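Local coordinates for radical SAM domain protein (Methanothrix thermoacetophila, PDB 6Y1X) that is the radical SAM enzyme NifB, which binds [4Fe-4S] clusters and probably makes the carbide-containing precursor of the nitrogenase iron-molybdenum cofactor, at residues Leu53-Lys58 / Gln88-Arg93; Glu123-Val128 / Asp154-Thr159; Asp148-Leu153 / Val208-Ile213; Leu165-Pro170 / Glu174-Tyr179; Lys202-Ala207 / Lys237-Phe242. All blocks are in the same frame, centred on the assembly; numbering follows the deposited sequence. Where two conformers were deposited one is given.

Interaction 1: residues Leu53-Lys58 / Gln88-Arg93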
# COMPACT_ATOMS: atom_id res chain seq x y z
N LEU A 53 6.35 -2.39 -11.02
CA LEU A 53 7.50 -1.74 -11.63
C LEU A 53 8.34 -1.13 -10.52
O LEU A 53 7.92 -0.13 -9.91
CB LEU A 53 7.07 -0.68 -12.63
CG LEU A 53 6.26 -1.23 -13.81
CD1 LEU A 53 5.75 -0.10 -14.69
CD2 LEU A 53 7.08 -2.23 -14.62
N PRO A 54 9.51 -1.67 -10.23
CA PRO A 54 10.31 -1.16 -9.09
C PRO A 54 11.09 0.10 -9.47
O PRO A 54 12.29 0.09 -9.74
CB PRO A 54 11.23 -2.34 -8.78
CG PRO A 54 11.42 -3.01 -10.12
CD PRO A 54 10.11 -2.87 -10.84
N VAL A 55 10.37 1.22 -9.47
CA VAL A 55 10.92 2.51 -9.90
C VAL A 55 11.09 3.49 -8.76
O VAL A 55 11.50 4.63 -8.99
CB VAL A 55 10.06 3.14 -11.02
CG1 VAL A 55 10.01 2.24 -12.24
CG2 VAL A 55 8.65 3.41 -10.51
N ALA A 56 10.79 3.08 -7.52
CA ALA A 56 10.58 4.01 -6.41
C ALA A 56 11.44 3.61 -5.22
O ALA A 56 10.93 3.11 -4.21
CB ALA A 56 9.11 4.07 -6.01
N PRO A 57 12.77 3.81 -5.30
CA PRO A 57 13.65 3.27 -4.25
C PRO A 57 13.62 4.02 -2.93
O PRO A 57 13.84 3.42 -1.88
CB PRO A 57 15.04 3.35 -4.90
CG PRO A 57 14.93 4.51 -5.84
CD PRO A 57 13.54 4.39 -6.41
N LYS A 58 13.39 5.33 -2.96
CA LYS A 58 13.44 6.09 -1.72
C LYS A 58 12.18 5.84 -0.89
O LYS A 58 11.09 5.65 -1.43
CB LYS A 58 13.57 7.59 -1.99
CG LYS A 58 14.78 7.98 -2.82
CD LYS A 58 14.94 9.49 -2.89
CE LYS A 58 13.87 10.13 -3.75
NZ LYS A 58 14.14 11.58 -3.95
N GLN A 88 12.03 4.74 -18.20
CA GLN A 88 12.15 4.20 -19.55
C GLN A 88 12.31 2.69 -19.52
O GLN A 88 11.67 1.97 -20.30
CB GLN A 88 13.32 4.86 -20.28
CG GLN A 88 13.07 5.08 -21.76
CD GLN A 88 11.88 5.98 -22.03
OE1 GLN A 88 11.83 7.11 -21.55
NE2 GLN A 88 10.92 5.48 -22.79
N GLU A 89 13.17 2.18 -18.63
CA GLU A 89 13.34 0.73 -18.52
C GLU A 89 12.05 0.06 -18.07
O GLU A 89 11.70 -1.02 -18.56
CB GLU A 89 14.48 0.42 -17.54
CG GLU A 89 15.85 0.83 -18.05
CD GLU A 89 16.89 0.88 -16.95
OE1 GLU A 89 16.52 0.72 -15.77
OE2 GLU A 89 18.08 1.09 -17.27
N ALA A 90 11.33 0.68 -17.14
CA ALA A 90 10.07 0.10 -16.66
C ALA A 90 9.06 -0.01 -17.80
O ALA A 90 8.36 -1.03 -17.92
CB ALA A 90 9.51 0.93 -15.51
N LEU A 91 8.96 1.02 -18.63
CA LEU A 91 8.08 0.95 -19.79
C LEU A 91 8.49 -0.18 -20.72
O LEU A 91 7.64 -0.87 -21.29
CB LEU A 91 8.06 2.29 -20.53
CG LEU A 91 7.14 2.36 -21.75
CD1 LEU A 91 5.69 2.13 -21.33
CD2 LEU A 91 7.29 3.69 -22.46
N GLU A 92 9.80 -0.37 -20.90
CA GLU A 92 10.28 -1.46 -21.74
C GLU A 92 9.91 -2.82 -21.15
O GLU A 92 9.62 -3.76 -21.90
CB GLU A 92 11.79 -1.35 -21.92
CG GLU A 92 12.23 -0.15 -22.73
CD GLU A 92 13.72 0.07 -22.69
OE1 GLU A 92 14.21 0.99 -23.38
OE2 GLU A 92 14.42 -0.68 -21.97
N ARG A 93 9.94 -2.96 -19.82
CA ARG A 93 9.52 -4.22 -19.23
C ARG A 93 8.03 -4.47 -19.46
O ARG A 93 7.61 -5.61 -19.69
CB ARG A 93 9.86 -4.28 -17.75
CG ARG A 93 9.51 -5.65 -17.15
CD ARG A 93 9.89 -5.77 -15.69
NE ARG A 93 11.34 -5.90 -15.52

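Interaction 2: residues Glu123-Val128 / Asp154-Thr159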
# COMPACT_ATOMS: atom_id res chain seq x y z
N GLU A 123 6.39 9.66 -13.37
CA GLU A 123 6.85 9.60 -14.75
C GLU A 123 6.56 8.23 -15.37
O GLU A 123 6.17 8.14 -16.53
CB GLU A 123 8.34 9.93 -14.83
CG GLU A 123 8.88 10.06 -16.23
CD GLU A 123 8.00 10.93 -17.11
OE1 GLU A 123 7.57 10.44 -18.18
OE2 GLU A 123 7.72 12.08 -16.73
N THR A 124 6.74 7.17 -14.58
CA THR A 124 6.51 5.82 -15.09
C THR A 124 5.04 5.59 -15.41
O THR A 124 4.69 5.13 -16.50
CB THR A 124 6.98 4.79 -14.06
OG1 THR A 124 8.39 4.91 -13.86
CG2 THR A 124 6.65 3.39 -14.54
N LEU A 125 4.15 5.92 -14.47
CA LEU A 125 2.73 5.66 -14.69
C LEU A 125 2.15 6.59 -15.75
O LEU A 125 1.16 6.24 -16.40
CB LEU A 125 1.96 5.80 -13.38
CG LEU A 125 2.28 4.70 -12.37
CD1 LEU A 125 1.59 5.01 -11.08
CD2 LEU A 125 1.86 3.33 -12.90
N ARG A 126 2.74 7.77 -15.92
CA ARG A 126 2.36 8.63 -17.04
C ARG A 126 2.74 7.99 -18.37
O ARG A 126 1.97 8.03 -19.33
CB ARG A 126 3.02 10.00 -16.89
CG ARG A 126 2.62 11.00 -17.95
CD ARG A 126 3.58 12.18 -17.99
NE ARG A 126 4.91 11.79 -18.44
CZ ARG A 126 5.27 11.69 -19.72
NH1 ARG A 126 4.39 11.94 -20.68
NH2 ARG A 126 6.51 11.33 -20.04
N LEU A 127 3.93 7.38 -18.44
CA LEU A 127 4.35 6.70 -19.66
C LEU A 127 3.49 5.47 -19.94
O LEU A 127 3.05 5.26 -21.08
CB LEU A 127 5.82 6.29 -19.57
CG LEU A 127 6.90 7.37 -19.66
CD1 LEU A 127 8.27 6.75 -19.38
CD2 LEU A 127 6.88 8.05 -21.02
N VAL A 128 3.22 4.66 -18.92
CA VAL A 128 2.44 3.45 -19.11
C VAL A 128 1.01 3.78 -19.51
O VAL A 128 0.45 3.21 -20.46
CB VAL A 128 2.48 2.57 -17.85
CG1 VAL A 128 1.48 1.44 -17.95
CG2 VAL A 128 3.89 2.04 -17.63
N ASP A 154 -4.53 11.20 -9.65
CA ASP A 154 -5.77 11.34 -10.39
C ASP A 154 -5.53 11.81 -11.81
O ASP A 154 -6.11 11.28 -12.76
CB ASP A 154 -6.67 12.36 -9.70
CG ASP A 154 -8.14 12.20 -10.05
OD1 ASP A 154 -8.48 11.33 -10.87
OD2 ASP A 154 -8.96 13.00 -9.54
N ARG A 155 -4.65 12.80 -11.98
CA ARG A 155 -4.48 13.38 -13.30
C ARG A 155 -3.80 12.37 -14.24
O ARG A 155 -4.06 12.38 -15.44
CB ARG A 155 -3.70 14.69 -13.19
CG ARG A 155 -3.67 15.55 -14.44
CD ARG A 155 -2.88 16.84 -14.17
NE ARG A 155 -1.45 16.58 -13.99
CZ ARG A 155 -0.74 16.48 -12.87
NH1 ARG A 155 -1.25 16.60 -11.65
NH2 ARG A 155 0.56 16.25 -13.02
N ILE A 156 -2.88 11.54 -13.71
CA ILE A 156 -2.20 10.53 -14.53
C ILE A 156 -3.02 9.25 -14.74
O ILE A 156 -2.57 8.36 -15.48
CB ILE A 156 -0.83 10.09 -13.98
CG1 ILE A 156 -0.97 9.22 -12.72
CG2 ILE A 156 0.08 11.29 -13.75
CD1 ILE A 156 0.36 8.96 -12.02
N GLY A 157 -4.18 9.12 -14.11
CA GLY A 157 -5.07 7.99 -14.36
C GLY A 157 -5.05 6.84 -13.37
O GLY A 157 -5.63 5.79 -13.66
N VAL A 158 -4.42 7.00 -12.21
CA VAL A 158 -4.46 5.96 -11.19
C VAL A 158 -5.89 5.84 -10.66
O VAL A 158 -6.50 6.84 -10.24
CB VAL A 158 -3.46 6.27 -10.07
CG1 VAL A 158 -3.67 5.34 -8.87
CG2 VAL A 158 -2.04 6.18 -10.59
N THR A 159 -6.43 4.62 -10.66
CA THR A 159 -7.80 4.38 -10.21
C THR A 159 -7.88 3.56 -8.93
O THR A 159 -8.94 3.53 -8.30
CB THR A 159 -8.61 3.65 -11.29
OG1 THR A 159 -7.91 2.47 -11.72
CG2 THR A 159 -8.86 4.55 -12.49

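Interaction 3: residues Asp148-Leu153 / Val208-Ile213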
# COMPACT_ATOMS: atom_id res chain seq x y z
N ASP A 148 -0.63 15.24 -0.58
CA ASP A 148 0.13 16.14 -1.45
C ASP A 148 0.16 15.67 -2.90
O ASP A 148 0.29 16.49 -3.81
CB ASP A 148 1.56 16.30 -0.94
CG ASP A 148 1.64 17.15 0.32
OD1 ASP A 148 0.62 17.77 0.69
OD2 ASP A 148 2.72 17.18 0.95
N ARG A 149 0.02 14.36 -3.14
CA ARG A 149 0.20 13.83 -4.49
C ARG A 149 -1.06 13.24 -5.09
O ARG A 149 -1.01 12.76 -6.23
CB ARG A 149 1.31 12.76 -4.50
CG ARG A 149 2.69 13.27 -4.09
CD ARG A 149 3.06 14.60 -4.74
NE ARG A 149 3.25 14.53 -6.18
CZ ARG A 149 4.43 14.41 -6.77
NH1 ARG A 149 5.54 14.33 -6.04
NH2 ARG A 149 4.52 14.37 -8.10
N ILE A 150 -2.19 13.24 -4.37
CA ILE A 150 -3.40 12.59 -4.89
C ILE A 150 -3.85 13.27 -6.17
O ILE A 150 -4.37 12.61 -7.08
CB ILE A 150 -4.51 12.58 -3.82
CG1 ILE A 150 -5.75 11.86 -4.33
CG2 ILE A 150 -4.84 14.00 -3.35
CD1 ILE A 150 -5.51 10.40 -4.67
N GLU A 151 -3.66 14.59 -6.28
CA GLU A 151 -4.05 15.30 -7.49
C GLU A 151 -3.25 14.80 -8.69
O GLU A 151 -3.80 14.64 -9.79
CB GLU A 151 -3.86 16.80 -7.30
CG GLU A 151 -4.41 17.64 -8.44
CD GLU A 151 -4.77 19.05 -8.00
OE1 GLU A 151 -3.96 19.69 -7.30
OE2 GLU A 151 -5.87 19.52 -8.36
N ASP A 152 -1.95 14.55 -8.49
CA ASP A 152 -1.12 14.01 -9.57
C ASP A 152 -1.58 12.61 -9.96
O ASP A 152 -1.67 12.29 -11.15
CB ASP A 152 0.34 13.99 -9.14
CG ASP A 152 0.92 15.37 -8.98
OD1 ASP A 152 0.27 16.35 -9.41
OD2 ASP A 152 2.03 15.49 -8.42
N LEU A 153 -1.85 11.76 -8.97
CA LEU A 153 -2.27 10.39 -9.25
C LEU A 153 -3.56 10.39 -10.07
O LEU A 153 -3.70 9.63 -11.03
CB LEU A 153 -2.47 9.63 -7.95
CG LEU A 153 -1.23 9.31 -7.13
CD1 LEU A 153 -1.62 8.64 -5.82
CD2 LEU A 153 -0.27 8.44 -7.91
N VAL A 208 -11.00 8.90 -1.79
CA VAL A 208 -12.39 8.45 -1.88
C VAL A 208 -13.25 9.51 -2.55
O VAL A 208 -14.08 9.19 -3.42
CB VAL A 208 -12.93 8.07 -0.48
CG1 VAL A 208 -14.44 7.91 -0.52
CG2 VAL A 208 -12.28 6.78 -0.00
N ARG A 209 -13.06 10.78 -2.19
CA ARG A 209 -13.84 11.85 -2.82
C ARG A 209 -13.63 11.86 -4.32
O ARG A 209 -14.57 12.17 -5.07
CB ARG A 209 -13.48 13.20 -2.20
CG ARG A 209 -14.33 14.37 -2.68
CD ARG A 209 -13.75 15.73 -2.26
NE ARG A 209 -12.52 16.09 -2.98
CZ ARG A 209 -12.49 16.60 -4.21
NH1 ARG A 209 -13.62 16.82 -4.87
NH2 ARG A 209 -11.33 16.90 -4.78
N ARG A 210 -12.43 11.52 -4.79
CA ARG A 210 -12.11 11.51 -6.20
C ARG A 210 -12.48 10.18 -6.86
O ARG A 210 -11.99 9.88 -7.95
CB ARG A 210 -10.63 11.82 -6.42
CG ARG A 210 -10.25 13.24 -6.05
CD ARG A 210 -8.75 13.44 -6.00
NE ARG A 210 -8.41 14.84 -5.78
CZ ARG A 210 -8.15 15.71 -6.75
NH1 ARG A 210 -8.19 15.33 -8.02
NH2 ARG A 210 -7.86 16.96 -6.44
N LYS A 211 -13.31 9.38 -6.18
CA LYS A 211 -13.86 8.14 -6.72
C LYS A 211 -12.77 7.09 -7.00
O LYS A 211 -12.93 6.24 -7.87
CB LYS A 211 -14.69 8.39 -7.98
CG LYS A 211 -15.92 9.26 -7.74
CD LYS A 211 -16.78 9.38 -8.99
N LYS A 212 -11.67 7.14 -6.25
CA LYS A 212 -10.66 6.11 -6.33
C LYS A 212 -11.07 4.91 -5.49
O LYS A 212 -11.76 5.04 -4.48
CB LYS A 212 -9.29 6.61 -5.86
CG LYS A 212 -8.82 7.89 -6.52
CD LYS A 212 -8.87 7.77 -8.03
CE LYS A 212 -8.50 9.08 -8.69
NZ LYS A 212 -8.55 9.00 -10.17
N ILE A 213 -10.66 3.72 -5.93
CA ILE A 213 -10.94 2.50 -5.20
C ILE A 213 -9.80 2.28 -4.23
O ILE A 213 -8.65 2.11 -4.64
CB ILE A 213 -11.09 1.30 -6.15
CG1 ILE A 213 -12.07 1.64 -7.28
CG2 ILE A 213 -11.53 0.07 -5.37
CD1 ILE A 213 -13.43 2.07 -6.79

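Interaction 4: residues Leu165-Pro170 / Glu174-Tyr179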
# COMPACT_ATOMS: atom_id res chain seq x y z
N LEU A 165 -2.24 1.26 6.67
CA LEU A 165 -2.71 2.00 7.84
C LEU A 165 -2.66 1.05 9.02
O LEU A 165 -3.48 0.12 9.11
CB LEU A 165 -4.12 2.55 7.62
CG LEU A 165 -4.73 3.40 8.73
CD1 LEU A 165 -3.89 4.64 8.98
CD2 LEU A 165 -6.14 3.79 8.36
N ASN A 166 -1.69 1.25 9.90
CA ASN A 166 -1.44 0.32 10.99
C ASN A 166 -2.00 0.81 12.31
O ASN A 166 -1.96 0.07 13.30
CB ASN A 166 0.06 0.06 11.13
CG ASN A 166 0.62 -0.74 9.98
OD1 ASN A 166 -0.07 -1.59 9.42
ND2 ASN A 166 1.86 -0.46 9.61
N ALA A 167 -2.50 2.04 12.35
CA ALA A 167 -3.05 2.63 13.57
C ALA A 167 -3.91 3.83 13.19
O ALA A 167 -3.57 4.57 12.27
CB ALA A 167 -1.95 3.04 14.54
N VAL A 168 -5.01 4.02 13.91
CA VAL A 168 -5.78 5.26 13.88
C VAL A 168 -5.70 5.97 15.22
O VAL A 168 -6.40 6.97 15.43
CB VAL A 168 -7.24 5.03 13.45
CG1 VAL A 168 -7.30 4.54 12.00
CG2 VAL A 168 -7.93 4.05 14.39
N ASP A 169 -4.87 5.47 16.13
CA ASP A 169 -4.53 6.13 17.38
C ASP A 169 -3.04 6.41 17.33
O ASP A 169 -2.24 5.46 17.25
CB ASP A 169 -4.89 5.24 18.56
CG ASP A 169 -4.57 5.86 19.91
OD1 ASP A 169 -3.54 6.56 20.05
OD2 ASP A 169 -5.36 5.63 20.85
N PRO A 170 -2.59 7.67 17.41
CA PRO A 170 -1.16 7.95 17.23
C PRO A 170 -0.30 7.44 18.37
O PRO A 170 0.90 7.24 18.16
CB PRO A 170 -1.11 9.48 17.14
CG PRO A 170 -2.29 9.92 17.95
CD PRO A 170 -3.36 8.90 17.67
N GLU A 174 2.94 5.48 17.35
CA GLU A 174 4.29 5.78 17.81
C GLU A 174 5.08 4.50 18.09
O GLU A 174 6.31 4.49 18.00
CB GLU A 174 4.25 6.64 19.08
CG GLU A 174 5.63 7.01 19.60
CD GLU A 174 5.60 7.74 20.93
OE1 GLU A 174 4.49 7.91 21.49
OE2 GLU A 174 6.68 8.12 21.42
N GLN A 175 4.38 3.42 18.42
CA GLN A 175 5.02 2.14 18.68
C GLN A 175 5.42 1.41 17.41
O GLN A 175 6.04 0.35 17.49
CB GLN A 175 4.08 1.25 19.51
CG GLN A 175 3.72 1.85 20.86
CD GLN A 175 2.76 0.98 21.64
OE1 GLN A 175 3.08 -0.15 21.99
NE2 GLN A 175 1.57 1.51 21.92
N ILE A 176 5.08 1.95 16.24
CA ILE A 176 5.28 1.23 14.99
C ILE A 176 6.29 1.91 14.06
O ILE A 176 6.86 1.23 13.19
CB ILE A 176 3.92 1.06 14.26
CG1 ILE A 176 2.95 0.28 15.16
CG2 ILE A 176 4.04 0.32 12.94
CD1 ILE A 176 1.52 0.25 14.64
N TYR A 177 6.58 3.19 14.24
CA TYR A 177 7.45 3.95 13.35
C TYR A 177 8.62 4.57 14.10
O TYR A 177 8.42 5.18 15.16
CB TYR A 177 6.63 5.02 12.64
CG TYR A 177 5.48 4.41 11.89
CD1 TYR A 177 5.66 3.79 10.66
CD2 TYR A 177 4.21 4.40 12.45
CE1 TYR A 177 4.59 3.22 9.99
CE2 TYR A 177 3.14 3.82 11.80
CZ TYR A 177 3.34 3.23 10.57
OH TYR A 177 2.27 2.66 9.93
N ASP A 178 9.82 4.44 13.54
CA ASP A 178 10.98 5.13 14.09
C ASP A 178 10.91 6.62 13.80
O ASP A 178 11.19 7.45 14.68
CB ASP A 178 12.27 4.57 13.49
CG ASP A 178 12.77 3.33 14.19
OD1 ASP A 178 12.17 2.91 15.20
OD2 ASP A 178 13.78 2.77 13.72
N TYR A 179 10.54 6.99 12.58
CA TYR A 179 10.54 8.39 12.18
C TYR A 179 9.72 8.52 10.91
O TYR A 179 9.43 7.54 10.22
CB TYR A 179 11.96 8.93 11.97
CG TYR A 179 12.75 8.27 10.86
CD1 TYR A 179 12.52 8.58 9.52
CD2 TYR A 179 13.74 7.34 11.14
CE1 TYR A 179 13.24 7.98 8.51
CE2 TYR A 179 14.47 6.74 10.14
CZ TYR A 179 14.21 7.06 8.82
OH TYR A 179 14.94 6.46 7.81
O HOH W 1 0.02 3.69 10.01

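Interaction 5: residues Lys202-Ala207 / Lys237-Phe242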
# COMPACT_ATOMS: atom_id res chain seq x y z
N LYS A 202 -6.40 12.24 5.77
CA LYS A 202 -6.73 13.24 4.76
C LYS A 202 -6.57 12.69 3.35
O LYS A 202 -7.37 12.99 2.46
CB LYS A 202 -5.86 14.49 4.94
CG LYS A 202 -6.18 15.31 6.18
CD LYS A 202 -5.25 16.51 6.30
CE LYS A 202 -5.85 17.60 7.19
NZ LYS A 202 -6.07 17.13 8.59
N GLY A 203 -5.53 11.88 3.12
CA GLY A 203 -5.31 11.35 1.79
C GLY A 203 -6.35 10.32 1.38
O GLY A 203 -6.85 10.35 0.26
N ILE A 204 -6.71 9.43 2.31
CA ILE A 204 -7.77 8.46 2.05
C ILE A 204 -9.08 9.17 1.75
O ILE A 204 -9.79 8.84 0.79
CB ILE A 204 -7.90 7.48 3.23
CG1 ILE A 204 -6.69 6.55 3.29
CG2 ILE A 204 -9.21 6.70 3.16
CD1 ILE A 204 -6.61 5.75 4.57
N GLU A 205 -9.43 10.14 2.59
CA GLU A 205 -10.65 10.91 2.36
C GLU A 205 -10.64 11.55 0.97
O GLU A 205 -11.65 11.50 0.25
CB GLU A 205 -10.78 11.98 3.45
CG GLU A 205 -11.94 12.94 3.27
CD GLU A 205 -12.05 13.91 4.44
OE1 GLU A 205 -11.24 13.79 5.38
OE2 GLU A 205 -12.95 14.78 4.42
N GLU A 206 -9.51 12.15 0.58
CA GLU A 206 -9.45 12.81 -0.72
C GLU A 206 -9.49 11.80 -1.86
O GLU A 206 -10.12 12.05 -2.89
CB GLU A 206 -8.20 13.69 -0.80
CG GLU A 206 -8.07 14.47 -2.10
CD GLU A 206 -9.25 15.41 -2.35
OE1 GLU A 206 -9.89 15.85 -1.37
OE2 GLU A 206 -9.52 15.73 -3.53
N ALA A 207 -8.80 10.67 -1.70
CA ALA A 207 -8.85 9.61 -2.70
C ALA A 207 -10.28 9.11 -2.89
O ALA A 207 -10.74 8.93 -4.02
CB ALA A 207 -7.93 8.46 -2.30
N LYS A 237 -14.11 1.99 7.30
CA LYS A 237 -15.44 1.69 6.77
C LYS A 237 -16.27 2.95 6.64
O LYS A 237 -16.91 3.19 5.60
CB LYS A 237 -16.13 0.66 7.67
CG LYS A 237 -17.59 0.39 7.34
CD LYS A 237 -17.77 -0.22 5.96
CE LYS A 237 -19.22 -0.63 5.74
NZ LYS A 237 -19.77 -1.39 6.90
N SER A 238 -16.27 3.79 7.67
CA SER A 238 -17.01 5.05 7.61
C SER A 238 -16.47 5.97 6.53
O SER A 238 -17.22 6.77 5.97
CB SER A 238 -16.97 5.77 8.96
OG SER A 238 -17.79 5.13 9.92
N MET A 239 -15.17 5.89 6.26
CA MET A 239 -14.52 6.78 5.30
C MET A 239 -14.72 6.36 3.85
O MET A 239 -14.35 7.12 2.95
CB MET A 239 -13.03 6.88 5.60
CG MET A 239 -12.74 7.55 6.94
SD MET A 239 -10.97 7.62 7.25
CE MET A 239 -10.52 9.08 6.33
N GLY A 240 -15.28 5.18 3.59
CA GLY A 240 -15.50 4.75 2.23
C GLY A 240 -14.42 3.88 1.61
O GLY A 240 -14.41 3.72 0.39
N VAL A 241 -13.51 3.33 2.42
CA VAL A 241 -12.55 2.36 1.91
C VAL A 241 -13.29 1.13 1.40
O VAL A 241 -14.31 0.71 1.97
CB VAL A 241 -11.53 2.02 3.00
CG1 VAL A 241 -10.68 0.82 2.60
CG2 VAL A 241 -10.65 3.23 3.26
N PHE A 242 -12.80 0.56 0.31
CA PHE A 242 -13.52 -0.53 -0.34
C PHE A 242 -13.21 -1.88 0.28
O PHE A 242 -14.11 -2.69 0.49
CB PHE A 242 -13.20 -0.56 -1.83
CG PHE A 242 -13.79 -1.74 -2.55
CD1 PHE A 242 -15.14 -1.81 -2.80
CD2 PHE A 242 -12.98 -2.78 -2.95
CE1 PHE A 242 -15.68 -2.90 -3.45
CE2 PHE A 242 -13.51 -3.88 -3.61
CZ PHE A 242 -14.86 -3.94 -3.85

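Interaction 1: residues Leu53-Lys58 / Gln88-Arg93
Leu-53, Val-55 and Ala-90 form a small, buried packing contact, mainly apolar, between a loop and a helix of the radical SAM partial TIM barrel. Residues 53-58 follow strand 49-52, an outermost strand of the six-stranded parallel sheet, and precede strand 61-63. Residues 88-93 belong to helix 87-100, which lies against the loop and helix 119-131. No hydrogen bond crosses between the two segments.

The methyl group of Ala-90 is the shared surface. Val-55 reaches it with CG1, 3.6 Å from Ala-90 CB. Leu-53 comes to the same methyl from another direction, its CD1 4.0 Å from Ala-90 CB. The CG of Leu-53 lies opposite its own carbonyl carbon (chi1 -62°), which carries both terminal methyls to the helix. The two residues can reach one methyl because the loop folds back between them. Pro-54 is the centre of an inverse gamma turn, with a weak bond from Val-55 N to Leu-53 O of 2.8 Å.

Thr-124 of helix 119-131 touches all three residues, and Val-107 and Val-109 of strand 104-109 lie against Leu-53 and Val-55 respectively. His-52, a ligand of [4Fe-4S] cluster 1, directly precedes Leu-53 in the chain. On the helix side, the second methyl of Leu-53, CD2, rests 3.7 Å from the backbone oxygen Ala-90 O.

Interaction 2: residues Glu123-Val128 / Asp154-Thr159
Apolar packing carries the contact between Leu-125 and the pair Ile-156 and Val-158. Leu-125 meets them with two different atoms. Its CB faces the end of Ile-156, 3.8 Å from Ile-156 CD1. Its CD1 touches Val-158 CG2 at 3.8 Å, the two side chains crossing at a slant. Ile-156 has CG1 set between its own backbone N and carbonyl carbon (chi1 72°), with CD1 extended beyond it towards Leu-125. Its CG2 lies more loosely beside the CB of Arg-126.

The backbone explains how both residues face one leucine. In the beta/alpha layout of the radical SAM domain, helices 119-131 and 146-156 are neighbours on the outside of the parallel sheet. Helix 146-156 ends in a Schellman motif at Gly-157, whose phi is 100°. The chain then turns back towards strand 160-164 and brings Val-158 to the sheet side of Ile-156. Leu-125 also packs on Leu-137 and Ile-139 of strand 136-141.

Charged groups gather away from the apolar pairs. Arg-126 NH1 makes a salt bridge to Glu-130. Arg-126 also approaches Glu-123, one turn back, but implausibly closely, and the detail of that pairing is doubtful.

Interaction 3: residues Asp148-Leu153 / Val208-Ile213
Arg-210 reaches helix 146-156 and meets Ile-150 and Glu-151. The contact joins two neighbouring outer helices of the radical SAM beta/alpha domain. Arg-210 follows the end of helix 189-209, where a Schellman motif has Lys-211 as its C-prime residue.

From CB the chain of Arg-210 points to the other helix and runs extended from CG to NE. Its CD packs 3.8 Å from Ile-150 CG1, the two side chains sliding past each other in opposite directions. NE makes a salt bridge to Glu-206, in the last turn of helix 189-209 and the main polar partner of this arginine. Beyond NE, Glu-151 CA lies over one face of the Arg-210 guanidinium, 4.0 Å above its plane and toward the rim. NH1 makes a salt bridge to Asp-154, further along helix 146-156. A leucine in place of Arg-210 would probably leave Glu-206 and Asp-154 each without this positive partner and uncover the backbone of Glu-151.

The side chains of Arg-210 and Glu-151 cross at a slant, with guanidinium and carboxylate planes 73° apart. The salt bridge between them is long, 3.8 Å from Arg-210 NH2 to Glu-151 OE2.

Interaction 4: residues Leu165-Pro170 / Glu174-Tyr179
One weak hydrogen bond and a bridging water join Asn-166 to Tyr-177 in a buried turn of the radical SAM domain. The turn leaves parallel strand 160-164, passes through the short helix 170-173 and enters the small antiparallel sheet at 177-182.

Among the polar links, Asn-166 ND2 gives the weak bond to Tyr-177 OH, 3.2 Å long and bent to 130°. The amide and ring planes are only 17° apart. The water accepts from Asn-166 N at 3.0 Å and lies a very short 2.5 Å from Tyr-177 OH. The Asn-166 amide is held more firmly outside this pair: OD1 accepts from Val-219 N, and ND2 also bonds Tyr-65 OH. The tyrosine ring packs against Cys-63, a ligand of [4Fe-4S] cluster 2, while its hydroxyl meets Asn-166 and the water.

One backbone bond, from Glu-174 N to Pro-170 O at 2.8 Å, spans the short helix 170-173.

Van der Waals packing comes from Ile-176. Its CG2 covers one face of the Tyr-177 ring, near the rim. Its other branch crosses Asn-166, with Ile-176 CD1 3.8 Å from Asn-166 CB and 3.7 Å from Asn-166 O.

Interaction 5: residues Lys202-Ala207 / Lys237-Phe242
Met-239 and Val-241 pack on Ile-204 and on the CB and backbone N of Glu-205 by van der Waals contact, with no hydrogen bond between the segments. The shortest approach is between two methyls, Ile-204 CG2 and Val-241 CG2, 3.8 Å apart. Ile-204 CG2 also lies 4.2 Å from Met-239 CE, and these two side chains cross at about a right angle. The methionine chain is straight as far as SD and then bends (chi3 83°), which brings CE over the helix backbone. There Met-239 CE sits 4.0 Å from Glu-205 N and 4.1 Å from Glu-205 CB.

The end of helix 229-239 positions this pair. Gly-240 has a positive phi of 94° and forms a Schellman motif. The chain then turns in towards strand 243-248, and Val-241 settles on Val-214 and Val-216 of strand 213-220. Ile-204 leans on Val-163 of strand 160-164. Helices packed side by side over parallel strands are typical of the partial beta/alpha barrel of radical SAM enzymes.

Interactions 1, 2, 3 and 5 join elements around the parallel sheet, while interaction 4 joins it to the small antiparallel sheet. Interactions 1 and 4 are buried; the other three are partly buried. Interactions 1 and 2 touch through Thr-124 and are mainly apolar across their segments. Interactions 2 and 3 share helix 146-156, and Asp-154 of the former makes a salt bridge to Arg-210 of the latter. Interactions 3 and 5 share helix 189-209 but differ in chemistry: charged and apolar in one, mainly apolar in the other. Interaction 4 alone has hydrogen bonds across its segments, and its Tyr-177 lies close to cluster 2.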